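Local coordinates for protein putative sulfatase yidJ (Bacteroides fragilis, PDB 2QZU) that probably hydrolyses sulfate esters as an arylsulfatase of the alkaline phosphatase clan, with help from a bound metal, likely calcium, at residues R277-C282 / I316-H321; P259-K264 / Y271-I276; F329-M334 / R420-V425. All blocks are in the same frame, centred on the assembly; numbering follows the deposited sequence.

Interaction 1 of 3, residues R277-C282 / I316-H321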
loop_
_atom_site.group_PDB
_atom_site.type_symbol
_atom_site.label_atom_id
_atom_site.label_comp_id
_atom_site.label_asym_id
_atom_site.label_seq_id
_atom_site.Cartn_x
_atom_site.Cartn_y
_atom_site.Cartn_z
ATOM N N ARG A 277 -8.864 -11.004 -7.739
ATOM C CA ARG A 277 -10.044 -10.212 -8.090
ATOM C C ARG A 277 -9.678 -8.831 -8.615
ATOM O O ARG A 277 -10.200 -8.390 -9.644
ATOM C CB ARG A 277 -10.975 -10.040 -6.883
ATOM C CG ARG A 277 -11.846 -11.244 -6.585
ATOM C CD ARG A 277 -12.915 -10.917 -5.544
ATOM N NE ARG A 277 -13.727 -12.090 -5.233
ATOM C CZ ARG A 277 -14.744 -12.094 -4.379
ATOM N NH1 ARG A 277 -15.085 -10.982 -3.742
ATOM N NH2 ARG A 277 -15.420 -13.214 -4.160
ATOM N N ASN A 278 -8.790 -8.143 -7.904
ATOM C CA ASN A 278 -8.388 -6.807 -8.321
ATOM C C ASN A 278 -7.522 -6.851 -9.571
ATOM O O ASN A 278 -7.512 -5.902 -10.352
ATOM C CB ASN A 278 -7.680 -6.080 -7.175
ATOM C CG ASN A 278 -8.662 -5.516 -6.157
ATOM O OD1 ASN A 278 -8.306 -5.245 -5.010
ATOM N ND2 ASN A 278 -9.905 -5.327 -6.583
ATOM N N TYR A 279 -6.804 -7.955 -9.768
ATOM C CA TYR A 279 -5.979 -8.100 -10.967
ATOM C C TYR A 279 -6.931 -8.138 -12.166
ATOM O O TYR A 279 -6.720 -7.446 -13.169
ATOM C CB TYR A 279 -5.162 -9.394 -10.914
ATOM C CG TYR A 279 -4.207 -9.572 -12.078
ATOM C CD1 TYR A 279 -3.129 -8.702 -12.268
ATOM C CD2 TYR A 279 -4.375 -10.617 -12.985
ATOM C CE1 TYR A 279 -2.237 -8.874 -13.336
ATOM C CE2 TYR A 279 -3.494 -10.798 -14.055
ATOM C CZ TYR A 279 -2.429 -9.925 -14.222
ATOM O OH TYR A 279 -1.556 -10.116 -15.271
ATOM N N TYR A 280 -7.994 -8.934 -12.058
ATOM C CA TYR A 280 -8.963 -9.014 -13.147
ATOM C C TYR A 280 -9.675 -7.673 -13.338
ATOM O O TYR A 280 -9.967 -7.285 -14.468
ATOM C CB TYR A 280 -10.001 -10.119 -12.892
ATOM C CG TYR A 280 -9.493 -11.543 -13.051
ATOM C CD1 TYR A 280 -8.323 -11.827 -13.758
ATOM C CD2 TYR A 280 -10.220 -12.616 -12.523
ATOM C CE1 TYR A 280 -7.892 -13.148 -13.936
ATOM C CE2 TYR A 280 -9.800 -13.930 -12.696
ATOM C CZ TYR A 280 -8.639 -14.188 -13.402
ATOM O OH TYR A 280 -8.235 -15.487 -13.575
ATOM N N ALA A 281 -9.947 -6.968 -12.240
ATOM C CA ALA A 281 -10.616 -5.668 -12.316
ATOM C C ALA A 281 -9.764 -4.709 -13.145
ATOM O O ALA A 281 -10.280 -3.994 -14.007
ATOM C CB ALA A 281 -10.843 -5.089 -10.906
ATOM N N CYS A 282 -8.458 -4.712 -12.886
ATOM C CA CYS A 282 -7.532 -3.856 -13.619
ATOM C C CYS A 282 -7.556 -4.193 -15.097
ATOM O O CYS A 282 -7.596 -3.302 -15.941
ATOM C CB CYS A 282 -6.104 -4.023 -13.092
ATOM S SG CYS A 282 -5.763 -3.191 -11.513
ATOM N N ILE A 316 3.047 -12.425 -14.532
ATOM C CA ILE A 316 3.246 -12.334 -13.087
ATOM C C ILE A 316 2.911 -13.678 -12.428
ATOM O O ILE A 316 1.989 -14.376 -12.861
ATOM C CB ILE A 316 2.338 -11.210 -12.487
ATOM C CG1 ILE A 316 2.701 -10.951 -11.028
ATOM C CG2 ILE A 316 0.865 -11.591 -12.608
ATOM C CD1 ILE A 316 4.028 -10.273 -10.857
ATOM N N CYS A 317 3.669 -14.059 -11.402
ATOM C CA CYS A 317 3.401 -15.321 -10.706
ATOM C C CYS A 317 2.289 -15.132 -9.676
ATOM O O CYS A 317 1.391 -15.969 -9.553
ATOM C CB CYS A 317 4.671 -15.846 -10.032
ATOM S SG CYS A 317 5.915 -16.443 -11.212
HETATM N N MSE A 318 2.356 -14.025 -8.941
HETATM C CA MSE A 318 1.346 -13.686 -7.938
HETATM C C MSE A 318 1.091 -14.821 -6.940
HETATM O O MSE A 318 -0.053 -15.087 -6.556
HETATM C CB MSE A 318 0.036 -13.299 -8.645
HETATM C CG MSE A 318 -0.916 -12.443 -7.812
HETATM SE SE MSE A 318 -2.535 -11.930 -8.786
HETATM C CE MSE A 318 -3.652 -13.410 -8.289
ATOM N N GLY A 319 2.159 -15.489 -6.520
ATOM C CA GLY A 319 2.012 -16.580 -5.570
ATOM C C GLY A 319 2.268 -17.947 -6.179
ATOM O O GLY A 319 2.686 -18.873 -5.485
ATOM N N ALA A 320 2.007 -18.085 -7.475
ATOM C CA ALA A 320 2.232 -19.356 -8.148
ATOM C C ALA A 320 3.717 -19.691 -8.064
ATOM O O ALA A 320 4.571 -18.808 -8.202
ATOM C CB ALA A 320 1.789 -19.270 -9.604
ATOM N N HIS A 321 4.011 -20.969 -7.835
ATOM C CA HIS A 321 5.385 -21.451 -7.706
ATOM C C HIS A 321 6.122 -20.769 -6.553
ATOM O O HIS A 321 7.349 -20.682 -6.549
ATOM C CB HIS A 321 6.142 -21.257 -9.027
ATOM C CG HIS A 321 5.702 -22.192 -10.112
ATOM N ND1 HIS A 321 5.908 -23.552 -10.047
ATOM C CD2 HIS A 321 5.026 -21.968 -11.265
ATOM C CE1 HIS A 321 5.376 -24.130 -11.111
ATOM N NE2 HIS A 321 4.834 -23.190 -11.865
#
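A Met-aromatic contact joins the long helix 267-299 to the loop that follows strand 306-311: selenomethionine Met-318 reaches out of the loop to the ring of Tyr-279 on the helix. Its SE atom sits 5.0 Å from the centroid of the Tyr-279 ring, 31° off the ring normal, so the approach is oblique. The same SE lies 4.2 Å from Tyr-279 CB, close to the root of the ring. Met-318 gets that far because its chain runs out extended (chi2 178°) before turning about the CG-SE bond, which swings the CE methyl aside. Its flanks are taken up by Tyr-271, Phe-272, Asn-275 and Ile-276, one and two turns back along the helix.

Farther out, Ile-316 meets the phenol end of the tyrosine. Its CG2 methyl is 4.0 Å from Tyr-279 CZ and 3.9 Å from Tyr-279 OH, the two side chains running antiparallel past one another, while the CG1 branch leads away toward other neighbours. With CG swung opposite the backbone nitrogen (chi1 -176°), Tyr-279 carries its hydroxyl off the helix into the interior. There OH is hydrogen-bonded to Gln-37 O and to Arg-39 N, two bonds that satisfy a buried polar atom and limit where the ring can go.

The loop presents Met-318 through a type I' beta turn from Cys-317 to Ala-320, closed by the bond from Ala-320 N to Cys-317 O at 3.0 Å. Gly-319 occupies its third position, with a positive phi well suited to glycine. The long helix 267-299 is laid over a loop at the C-terminal end of a central strand, and in the sulfatase fold the loops at these strand ends generally build the active-site region.

Interaction 2 of 3, residues P259-K264 / Y271-I276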
loop_
_atom_site.group_PDB
_atom_site.type_symbol
_atom_site.label_atom_id
_atom_site.label_comp_id
_atom_site.label_asym_id
_atom_site.label_seq_id
_atom_site.Cartn_x
_atom_site.Cartn_y
_atom_site.Cartn_z
ATOM N N PRO A 259 -1.790 -27.083 -9.526
ATOM C CA PRO A 259 -0.841 -27.489 -8.485
ATOM C C PRO A 259 0.251 -26.451 -8.229
ATOM O O PRO A 259 0.927 -26.498 -7.202
ATOM C CB PRO A 259 -0.291 -28.811 -9.017
ATOM C CG PRO A 259 -0.363 -28.634 -10.508
ATOM C CD PRO A 259 -1.714 -27.985 -10.691
ATOM N N ASP A 260 0.417 -25.512 -9.157
ATOM C CA ASP A 260 1.433 -24.471 -8.997
ATOM C C ASP A 260 0.985 -23.359 -8.046
ATOM O O ASP A 260 1.795 -22.540 -7.619
ATOM C CB ASP A 260 1.824 -23.885 -10.364
ATOM C CG ASP A 260 0.641 -23.323 -11.125
ATOM O OD1 ASP A 260 -0.433 -23.958 -11.121
ATOM O OD2 ASP A 260 0.789 -22.248 -11.747
ATOM N N ILE A 261 -0.302 -23.332 -7.713
ATOM C CA ILE A 261 -0.821 -22.323 -6.789
ATOM C C ILE A 261 -0.869 -22.925 -5.380
ATOM O O ILE A 261 -1.616 -23.869 -5.128
ATOM C CB ILE A 261 -2.240 -21.863 -7.203
ATOM C CG1 ILE A 261 -2.182 -21.191 -8.581
ATOM C CG2 ILE A 261 -2.798 -20.896 -6.165
ATOM C CD1 ILE A 261 -3.548 -20.811 -9.156
ATOM N N PRO A 262 -0.068 -22.385 -4.444
ATOM C CA PRO A 262 -0.045 -22.902 -3.071
ATOM C C PRO A 262 -1.424 -22.954 -2.419
ATOM O O PRO A 262 -2.330 -22.206 -2.790
ATOM C CB PRO A 262 0.908 -21.948 -2.357
ATOM C CG PRO A 262 1.852 -21.545 -3.452
ATOM C CD PRO A 262 0.905 -21.292 -4.604
ATOM N N ALA A 263 -1.567 -23.835 -1.437
ATOM C CA ALA A 263 -2.834 -24.009 -0.737
ATOM C C ALA A 263 -3.251 -22.812 0.109
ATOM O O ALA A 263 -2.427 -21.982 0.501
ATOM C CB ALA A 263 -2.771 -25.261 0.138
ATOM N N LYS A 264 -4.547 -22.731 0.384
ATOM C CA LYS A 264 -5.075 -21.655 1.209
ATOM C C LYS A 264 -4.432 -21.822 2.583
ATOM O O LYS A 264 -4.215 -22.945 3.040
ATOM C CB LYS A 264 -6.598 -21.773 1.313
ATOM C CG LYS A 264 -7.270 -20.624 2.052
ATOM C CD LYS A 264 -8.785 -20.764 2.026
ATOM C CE LYS A 264 -9.456 -19.589 2.722
ATOM N NZ LYS A 264 -8.994 -19.453 4.131
ATOM N N TYR A 271 -1.769 -14.999 -0.947
ATOM C CA TYR A 271 -1.406 -13.848 -1.760
ATOM C C TYR A 271 -2.137 -13.920 -3.102
ATOM O O TYR A 271 -2.671 -12.920 -3.586
ATOM C CB TYR A 271 0.106 -13.809 -1.995
ATOM C CG TYR A 271 0.566 -12.575 -2.750
ATOM C CD1 TYR A 271 0.462 -11.303 -2.180
ATOM C CD2 TYR A 271 1.074 -12.675 -4.046
ATOM C CE1 TYR A 271 0.852 -10.163 -2.883
ATOM C CE2 TYR A 271 1.466 -11.544 -4.757
ATOM C CZ TYR A 271 1.353 -10.292 -4.173
ATOM O OH TYR A 271 1.735 -9.174 -4.881
ATOM N N PHE A 272 -2.162 -15.107 -3.705
ATOM C CA PHE A 272 -2.838 -15.270 -4.985
ATOM C C PHE A 272 -4.326 -14.990 -4.830
ATOM O O PHE A 272 -4.903 -14.187 -5.565
ATOM C CB PHE A 272 -2.656 -16.692 -5.522
ATOM C CG PHE A 272 -3.377 -16.940 -6.815
ATOM C CD1 PHE A 272 -2.809 -16.561 -8.028
ATOM C CD2 PHE A 272 -4.646 -17.513 -6.819
ATOM C CE1 PHE A 272 -3.497 -16.745 -9.227
ATOM C CE2 PHE A 272 -5.343 -17.701 -8.010
ATOM C CZ PHE A 272 -4.767 -17.318 -9.216
ATOM N N ARG A 273 -4.938 -15.658 -3.857
ATOM C CA ARG A 273 -6.364 -15.523 -3.587
ATOM C C ARG A 273 -6.811 -14.112 -3.190
ATOM O O ARG A 273 -7.918 -13.691 -3.521
ATOM C CB ARG A 273 -6.764 -16.516 -2.492
ATOM C CG ARG A 273 -6.584 -17.978 -2.883
ATOM C CD ARG A 273 -6.846 -18.901 -1.699
ATOM N NE ARG A 273 -6.890 -20.312 -2.075
ATOM C CZ ARG A 273 -5.836 -21.035 -2.445
ATOM N NH1 ARG A 273 -4.629 -20.489 -2.496
ATOM N NH2 ARG A 273 -5.990 -22.313 -2.763
ATOM N N ASN A 274 -5.949 -13.389 -2.486
ATOM C CA ASN A 274 -6.260 -12.041 -2.019
ATOM C C ASN A 274 -6.120 -10.956 -3.088
ATOM O O ASN A 274 -6.606 -9.843 -2.900
ATOM C CB ASN A 274 -5.352 -11.689 -0.834
ATOM C CG ASN A 274 -5.822 -10.464 -0.075
ATOM O OD1 ASN A 274 -5.011 -9.699 0.447
ATOM N ND2 ASN A 274 -7.135 -10.280 0.004
ATOM N N ASN A 275 -5.466 -11.275 -4.203
ATOM C CA ASN A 275 -5.244 -10.282 -5.252
ATOM C C ASN A 275 -5.797 -10.576 -6.646
ATOM O O ASN A 275 -5.821 -9.685 -7.497
ATOM C CB ASN A 275 -3.743 -10.004 -5.378
ATOM C CG ASN A 275 -3.176 -9.311 -4.158
ATOM O OD1 ASN A 275 -3.389 -8.112 -3.958
ATOM N ND2 ASN A 275 -2.462 -10.060 -3.327
ATOM N N ILE A 276 -6.241 -11.804 -6.892
ATOM C CA ILE A 276 -6.747 -12.146 -8.217
ATOM C C ILE A 276 -7.959 -11.323 -8.664
ATOM O O ILE A 276 -8.064 -10.966 -9.841
ATOM C CB ILE A 276 -7.058 -13.668 -8.327
ATOM C CG1 ILE A 276 -7.314 -14.045 -9.791
ATOM C CG2 ILE A 276 -8.250 -14.032 -7.459
ATOM C CD1 ILE A 276 -6.118 -13.836 -10.705
HETATM O O HOH W 1 -4.182 -24.094 -4.211
#
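Ile-261 lays its CD1 methyl over one face of the Phe-272 ring, displaced toward the rim, in a CH-pi contact: CD1 is 3.9 Å from the ring centroid and 3.7 Å from Phe-272 CZ. The CG2 branch of Ile-261 follows along the near side of the ring, 3.9 Å from Phe-272 CD2.

Next to this apolar pair, Arg-273 brings its guanidinium up to the loop backbone. NH1 donates to Pro-262 O over 2.9 Å in a nearly straight bond (164°), lying in the carbonyl plane with the oxygen at the guanidinium edge. NH2 donates to water 1, also 2.9 Å away, and that water reaches Ile-261 O. Glu-252 forms a salt bridge with NE, and Gly-269 O takes a further bond from NH1.

Lys-264 lies across the arginine, nearly perpendicular to it, its CB 3.7 Å from Arg-273 NE. Its backbone N lies over one face of the guanidinium, donor against donor, so this is packing without a bond. The in-plane bonds to Pro-262 O and water 1 fix how the guanidinium is rotated, and the Glu-252 carboxylate probably offsets the positive charge that Arg-273 and Lys-264 bring to this corner.

Interaction 3 of 3, residues F329-M334 / R420-V425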
loop_
_atom_site.group_PDB
_atom_site.type_symbol
_atom_site.label_atom_id
_atom_site.label_comp_id
_atom_site.label_asym_id
_atom_site.label_seq_id
_atom_site.Cartn_x
_atom_site.Cartn_y
_atom_site.Cartn_z
ATOM N N PHE A 329 11.558 -18.005 -15.294
ATOM C CA PHE A 329 11.197 -18.792 -16.465
ATOM C C PHE A 329 9.827 -19.461 -16.512
ATOM O O PHE A 329 9.432 -19.969 -17.561
ATOM C CB PHE A 329 12.277 -19.844 -16.713
ATOM C CG PHE A 329 12.705 -20.560 -15.471
ATOM C CD1 PHE A 329 13.944 -20.296 -14.895
ATOM C CD2 PHE A 329 11.848 -21.461 -14.846
ATOM C CE1 PHE A 329 14.326 -20.924 -13.710
ATOM C CE2 PHE A 329 12.218 -22.092 -13.661
ATOM C CZ PHE A 329 13.459 -21.822 -13.092
ATOM N N TYR A 330 9.105 -19.472 -15.399
ATOM C CA TYR A 330 7.784 -20.096 -15.375
ATOM C C TYR A 330 6.820 -19.461 -16.380
ATOM O O TYR A 330 6.871 -18.253 -16.633
ATOM C CB TYR A 330 7.192 -20.024 -13.964
ATOM C CG TYR A 330 7.894 -20.925 -12.970
ATOM C CD1 TYR A 330 7.941 -22.309 -13.171
ATOM C CD2 TYR A 330 8.503 -20.403 -11.831
ATOM C CE1 TYR A 330 8.579 -23.151 -12.259
ATOM C CE2 TYR A 330 9.143 -21.235 -10.909
ATOM C CZ TYR A 330 9.176 -22.609 -11.133
ATOM O OH TYR A 330 9.814 -23.439 -10.234
ATOM N N GLU A 331 5.943 -20.287 -16.945
ATOM C CA GLU A 331 4.963 -19.832 -17.926
ATOM C C GLU A 331 4.140 -18.605 -17.515
ATOM O O GLU A 331 3.932 -17.710 -18.328
ATOM C CB GLU A 331 3.996 -20.967 -18.274
ATOM C CG GLU A 331 4.587 -22.074 -19.127
ATOM C CD GLU A 331 5.019 -21.583 -20.489
ATOM O OE1 GLU A 331 6.227 -21.331 -20.673
ATOM O OE2 GLU A 331 4.145 -21.439 -21.371
ATOM N N GLU A 332 3.664 -18.563 -16.270
ATOM C CA GLU A 332 2.843 -17.431 -15.831
ATOM C C GLU A 332 3.613 -16.112 -15.872
ATOM O O GLU A 332 3.021 -15.033 -15.900
ATOM C CB GLU A 332 2.291 -17.662 -14.418
ATOM C CG GLU A 332 3.351 -17.702 -13.332
ATOM C CD GLU A 332 3.883 -19.098 -13.070
ATOM O OE1 GLU A 332 3.775 -19.967 -13.962
ATOM O OE2 GLU A 332 4.424 -19.326 -11.968
ATOM N N SER A 333 4.937 -16.217 -15.880
ATOM C CA SER A 333 5.823 -15.062 -15.933
ATOM C C SER A 333 6.196 -14.696 -17.377
ATOM O O SER A 333 6.164 -13.523 -17.764
ATOM C CB SER A 333 7.091 -15.360 -15.120
ATOM O OG SER A 333 8.082 -14.367 -15.307
HETATM N N MSE A 334 6.542 -15.704 -18.172
HETATM C CA MSE A 334 6.941 -15.491 -19.564
HETATM C C MSE A 334 5.803 -15.227 -20.558
HETATM O O MSE A 334 5.963 -14.426 -21.476
HETATM C CB MSE A 334 7.756 -16.691 -20.075
HETATM C CG MSE A 334 9.103 -16.909 -19.386
HETATM SE SE MSE A 334 10.147 -18.311 -20.275
HETATM C CE MSE A 334 10.661 -17.305 -21.846
ATOM N N ARG A 420 7.601 -27.416 -26.504
ATOM C CA ARG A 420 7.297 -28.443 -25.510
ATOM C C ARG A 420 8.089 -28.327 -24.212
ATOM O O ARG A 420 7.548 -28.562 -23.127
ATOM C CB ARG A 420 7.535 -29.837 -26.099
ATOM C CG ARG A 420 7.325 -30.961 -25.090
ATOM C CD ARG A 420 7.604 -32.332 -25.686
ATOM N NE ARG A 420 7.351 -33.393 -24.715
ATOM C CZ ARG A 420 7.579 -34.684 -24.934
ATOM N NH1 ARG A 420 8.072 -35.089 -26.098
ATOM N NH2 ARG A 420 7.315 -35.573 -23.987
ATOM N N TYR A 421 9.364 -27.964 -24.322
ATOM C CA TYR A 421 10.243 -27.861 -23.159
ATOM C C TYR A 421 10.715 -26.460 -22.782
ATOM O O TYR A 421 10.827 -25.575 -23.625
ATOM C CB TYR A 421 11.510 -28.695 -23.395
ATOM C CG TYR A 421 11.292 -30.176 -23.614
ATOM C CD1 TYR A 421 11.061 -31.031 -22.538
ATOM C CD2 TYR A 421 11.326 -30.720 -24.898
ATOM C CE1 TYR A 421 10.872 -32.400 -22.735
ATOM C CE2 TYR A 421 11.137 -32.086 -25.106
ATOM C CZ TYR A 421 10.910 -32.916 -24.020
ATOM O OH TYR A 421 10.719 -34.266 -24.220
ATOM N N THR A 422 10.991 -26.276 -21.494
ATOM C CA THR A 422 11.564 -25.030 -21.003
ATOM C C THR A 422 12.839 -25.509 -20.317
ATOM O O THR A 422 12.784 -26.284 -19.360
ATOM C CB THR A 422 10.659 -24.306 -19.989
ATOM O OG1 THR A 422 9.477 -23.844 -20.652
ATOM C CG2 THR A 422 11.388 -23.101 -19.392
ATOM N N TYR A 423 13.982 -25.074 -20.838
ATOM C CA TYR A 423 15.286 -25.465 -20.310
ATOM C C TYR A 423 16.043 -24.234 -19.845
ATOM O O TYR A 423 16.009 -23.195 -20.499
ATOM C CB TYR A 423 16.092 -26.173 -21.406
ATOM C CG TYR A 423 17.507 -26.545 -21.017
ATOM C CD1 TYR A 423 17.759 -27.633 -20.183
ATOM C CD2 TYR A 423 18.595 -25.809 -21.489
ATOM C CE1 TYR A 423 19.061 -27.980 -19.828
ATOM C CE2 TYR A 423 19.902 -26.149 -21.140
ATOM C CZ TYR A 423 20.124 -27.236 -20.309
ATOM O OH TYR A 423 21.407 -27.576 -19.956
ATOM N N ALA A 424 16.718 -24.345 -18.708
ATOM C CA ALA A 424 17.492 -23.225 -18.201
ATOM C C ALA A 424 18.669 -23.702 -17.371
ATOM O O ALA A 424 18.600 -24.740 -16.711
ATOM C CB ALA A 424 16.610 -22.315 -17.368
ATOM N N VAL A 425 19.759 -22.948 -17.428
ATOM C CA VAL A 425 20.939 -23.264 -16.640
ATOM C C VAL A 425 21.289 -22.019 -15.846
ATOM O O VAL A 425 21.065 -20.892 -16.302
ATOM C CB VAL A 425 22.162 -23.664 -17.516
ATOM C CG1 VAL A 425 21.827 -24.893 -18.349
ATOM C CG2 VAL A 425 22.591 -22.505 -18.403
HETATM O O HOH W 2 8.244 -21.956 -19.139
#
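The Phe-329 ring meets Ala-424 obliquely, its CD1 4.2 Å from Ala-424 CB, while Ile-436 and Phe-438 of strand 431-439 also pack on the phenylalanine. Phe-329 CE2 in turn stands 3.9 Å above the centre of the Tyr-330 ring, and His-321 stacks on the opposite face of that tyrosine.

Thr-422 is the second point of contact. Turned opposite the backbone N, its CG2 methyl comes to 4.1 Å from Phe-329 O, which leaves OG1 beside the backbone N, turned to the water that Glu-331 also holds. Thr-422 OG1 and Glu-331 OE1 do not meet directly: water 2 bridges them, 2.7 Å from OG1 and 2.6 Å from OE1. The bend of the glutamate chain at chi2 (-63°) brings OE1 round to the water, while OE2 makes a salt bridge with Arg-417.

Thr-422 and Ala-424 project toward the 329-334 segment, whereas Tyr-423 between them projects the other way, onto helix 455-471. One face of the four-stranded antiparallel sheet therefore receives the helix and the other receives Phe-329, the arrangement characteristic of the smaller C-terminal sheet of sulfatases where it packs against the large alpha/beta domain.

From the N terminus, the three contacts follow one another in series, none nesting in or crossing another. Interaction 2 closes a short loop, with six residues between its segments, four of them the first of helix 267-299; interaction 1 uses the next turns of that same helix and closes a loop of 33 residues that contains the rest of it and strand 306-311; interaction 3 spans 85 residues to bring strand 421-428 back. Neighbouring contacts are stitched together: His-321 N probably bonds to Asp-260 O between interactions 1 and 2, and Ile-316 N to Glu-332 O between 1 and 3. The 316-321 loop thus links helix 267-299 to the 329-334 segment, which in turn meets the C-terminal sheet.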